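Local coordinates for carboxysome assembly protein CcmN (PDB 7D6C) that is required for beta-carboxysome formation, binding the RuBisCO-associated scaffold CcmM through its N-terminal domain and the shell protein CcmK2 through its C-terminal peptide, at residues S96-N101 / G113-A118. Sequence-based numbering, arbitrary orientation.
Sequences STTLVN and GSLLSA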
ATOM      1  N   SER F  96       3.439  -1.670   4.962  1.00 53.31           N
ATOM      2  CA  SER F  96       3.838  -1.960   3.584  1.00 53.81           C
ATOM      3  C   SER F  96       4.640  -3.254   3.456  1.00 56.37           C
ATOM      4  O   SER F  96       5.478  -3.397   2.558  1.00 58.55           O
ATOM      5  CB  SER F  96       4.597  -0.784   2.994  1.00 52.50           C
ATOM      6  OG  SER F  96       3.791   0.369   3.162  1.00 61.86           O
ATOM      7  N   THR F  97       4.374  -4.207   4.342  1.00 53.74           N
ATOM      8  CA  THR F  97       4.733  -5.589   4.075  1.00 54.74           C
ATOM      9  C   THR F  97       4.031  -6.077   2.816  1.00 53.74           C
ATOM     10  O   THR F  97       2.859  -5.767   2.579  1.00 50.53           O
ATOM     11  CB  THR F  97       4.319  -6.478   5.248  1.00 55.76           C
ATOM     12  OG1 THR F  97       4.906  -5.996   6.459  1.00 55.78           O
ATOM     13  CG2 THR F  97       4.742  -7.922   4.998  1.00 51.14           C
ATOM     14  N   THR F  98       4.739  -6.879   2.027  1.00 56.18           N
ATOM     15  CA  THR F  98       4.134  -7.637   0.938  1.00 57.38           C
ATOM     16  C   THR F  98       4.392  -9.134   1.110  1.00 61.09           C
ATOM     17  O   THR F  98       5.552  -9.563   1.192  1.00 60.35           O
ATOM     18  CB  THR F  98       4.664  -7.148  -0.397  1.00 54.89           C
ATOM     19  OG1 THR F  98       4.070  -5.870  -0.669  1.00 55.74           O
ATOM     20  CG2 THR F  98       4.309  -8.141  -1.496  1.00 54.40           C
ATOM     21  N   LEU F  99       3.310  -9.925   1.170  1.00 57.34           N
ATOM     22  CA  LEU F  99       3.386 -11.385   1.171  1.00 54.54           C
ATOM     23  C   LEU F  99       2.712 -11.898  -0.087  1.00 53.72           C
ATOM     24  O   LEU F  99       1.516 -11.651  -0.277  1.00 50.93           O
ATOM     25  CB  LEU F  99       2.694 -11.985   2.389  1.00 53.49           C
ATOM     26  CG  LEU F  99       3.086 -11.546   3.789  1.00 54.55           C
ATOM     27  CD1 LEU F  99       2.125 -12.154   4.806  1.00 55.87           C
ATOM     28  CD2 LEU F  99       4.485 -11.977   4.090  1.00 56.28           C
ATOM     29  N   VAL F 100       3.467 -12.627  -0.923  1.00 60.71           N
ATOM     30  CA  VAL F 100       2.976 -13.205  -2.187  1.00 60.06           C
ATOM     31  C   VAL F 100       3.162 -14.713  -2.147  1.00 58.60           C
ATOM     32  O   VAL F 100       4.280 -15.208  -2.335  1.00 59.74           O
ATOM     33  CB  VAL F 100       3.691 -12.634  -3.416  1.00 58.13           C
ATOM     34  CG1 VAL F 100       2.960 -13.082  -4.656  1.00 60.33           C
ATOM     35  CG2 VAL F 100       3.754 -11.118  -3.350  1.00 57.83           C
ATOM     36  N   ASN F 101       2.062 -15.444  -1.954  1.00 61.20           N
ATOM     37  CA  ASN F 101       2.092 -16.905  -1.833  1.00 58.06           C
ATOM     38  C   ASN F 101       3.091 -17.347  -0.756  1.00 58.76           C
ATOM     39  O   ASN F 101       3.808 -18.334  -0.921  1.00 62.94           O
ATOM     40  CB  ASN F 101       2.413 -17.576  -3.180  1.00 61.32           C
ATOM     41  CG  ASN F 101       1.281 -17.438  -4.217  1.00 66.90           C
ATOM     42  OD1 ASN F 101       0.114 -17.688  -3.919  1.00 64.95           O
ATOM     43  ND2 ASN F 101       1.642 -17.053  -5.452  1.00 72.02           N
ATOM     44  N   GLY F 113       8.021  -2.583   5.060  1.00 49.96           N
ATOM     45  CA  GLY F 113       8.564  -2.627   3.725  1.00 54.37           C
ATOM     46  C   GLY F 113       8.996  -3.991   3.240  1.00 53.28           C
ATOM     47  O   GLY F 113       9.477  -4.097   2.101  1.00 55.13           O
ATOM     48  N   SER F 114       8.821  -5.039   4.049  1.00 56.67           N
ATOM     49  CA  SER F 114       9.273  -6.374   3.667  1.00 55.33           C
ATOM     50  C   SER F 114       8.551  -6.893   2.428  1.00 56.76           C
ATOM     51  O   SER F 114       7.373  -6.599   2.174  1.00 55.69           O
ATOM     52  CB  SER F 114       9.071  -7.357   4.802  1.00 48.83           C
ATOM     53  OG  SER F 114       9.961  -7.090   5.871  1.00 55.15           O
ATOM     54  N   LEU F 115       9.284  -7.686   1.659  1.00 55.25           N
ATOM     55  CA  LEU F 115       8.834  -8.198   0.371  1.00 58.35           C
ATOM     56  C   LEU F 115       9.121  -9.690   0.364  1.00 60.33           C
ATOM     57  O   LEU F 115      10.281 -10.097   0.254  1.00 61.66           O
ATOM     58  CB  LEU F 115       9.550  -7.493  -0.778  1.00 57.99           C
ATOM     59  CG  LEU F 115       9.394  -8.185  -2.120  1.00 62.63           C
ATOM     60  CD1 LEU F 115       7.950  -8.017  -2.545  1.00 66.16           C
ATOM     61  CD2 LEU F 115      10.369  -7.604  -3.162  1.00 66.38           C
ATOM     62  N   LEU F 116       8.074 -10.498   0.522  1.00 56.66           N
ATOM     63  CA  LEU F 116       8.193 -11.951   0.573  1.00 59.15           C
ATOM     64  C   LEU F 116       7.366 -12.535  -0.569  1.00 64.50           C
ATOM     65  O   LEU F 116       6.129 -12.480  -0.525  1.00 64.98           O
ATOM     66  CB  LEU F 116       7.723 -12.480   1.927  1.00 57.58           C
ATOM     67  CG  LEU F 116       8.740 -12.541   3.073  1.00 53.71           C
ATOM     68  CD1 LEU F 116       9.537 -11.261   3.189  1.00 57.25           C
ATOM     69  CD2 LEU F 116       8.061 -12.828   4.399  1.00 45.30           C
ATOM     70  N   SER F 117       8.036 -13.094  -1.587  1.00 61.92           N
ATOM     71  CA  SER F 117       7.350 -13.546  -2.801  1.00 65.65           C
ATOM     72  C   SER F 117       7.954 -14.848  -3.315  1.00 72.91           C
ATOM     73  O   SER F 117       9.103 -14.862  -3.768  1.00 75.88           O
ATOM     74  CB  SER F 117       7.400 -12.483  -3.892  1.00 63.05           C
ATOM     75  OG  SER F 117       7.141 -13.059  -5.160  1.00 67.45           O
ATOM     76  N   ALA F 118       7.160 -15.923  -3.280  1.00 72.70           N
ATOM     77  CA  ALA F 118       7.432 -17.177  -3.967  1.00 79.14           C
ATOM     78  C   ALA F 118       6.559 -17.283  -5.219  1.00 89.00           C
ATOM     79  O   ALA F 118       5.481 -16.688  -5.300  1.00 81.77           O
ATOM     80  CB  ALA F 118       7.178 -18.370  -3.034  1.00 80.70           C
TER
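Thr98, Leu99 and Val100 pair in parallel with Leu115, Leu116 and Ser117, the short strand axes 4.7 Å apart and inclined by only 3°. Four backbone hydrogen bonds join the strands, and on the 113-118 side they reach one residue beyond the paired ones at either end, to Ser114 and Ala118. Thr98 N donates to Ser114 O at 2.7 Å, and Leu116 N returns a bond to Thr98 O at 2.8 Å. Leu116 also offers its carbonyl to Val100 N, while the last bond runs from Ala118 N to Val100 O at 3.1 Å. The amide and carbonyl of Thr98, of Val100 and of Leu116 are therefore all engaged across the contact. The Leu99 backbone turns the other way and bonds to Leu80 and Val82 in the preceding strand.

Side-chain packing follows the alternation of the strands. On one face the apolar pair Leu99 and Leu116 lie side by side, pointing the same way and meeting through their CD2 methyls at 3.7 Å; Ile104 and Ile81 also touch Leu99. On the other face CG2 of Thr98, anti to its backbone N, lies 3.8 Å from Leu115 CD1, and CB of Val100 sits 3.7 Å from CB of Ser117.

Several polar ends turn to partners outside the two segments. Thr98 OG1 hydrogen-bonds to polar and basic side chains of a chain of another protein, which also packs against Val100, Leu115 and Ser117. Thr97 OG1 and Ser114 OG, at matching positions, reach back to Gly94 O and Ala111 O, respectively, three residues earlier in each case.

Parallel strands one above another, with Leu99 over Leu116 and Thr97 over Ser114 on successive turns, are characteristic of a left-handed parallel beta-helix; here the contact joins the last two strands of one face of the N-terminal domain, the CcmM-interacting part of CcmN.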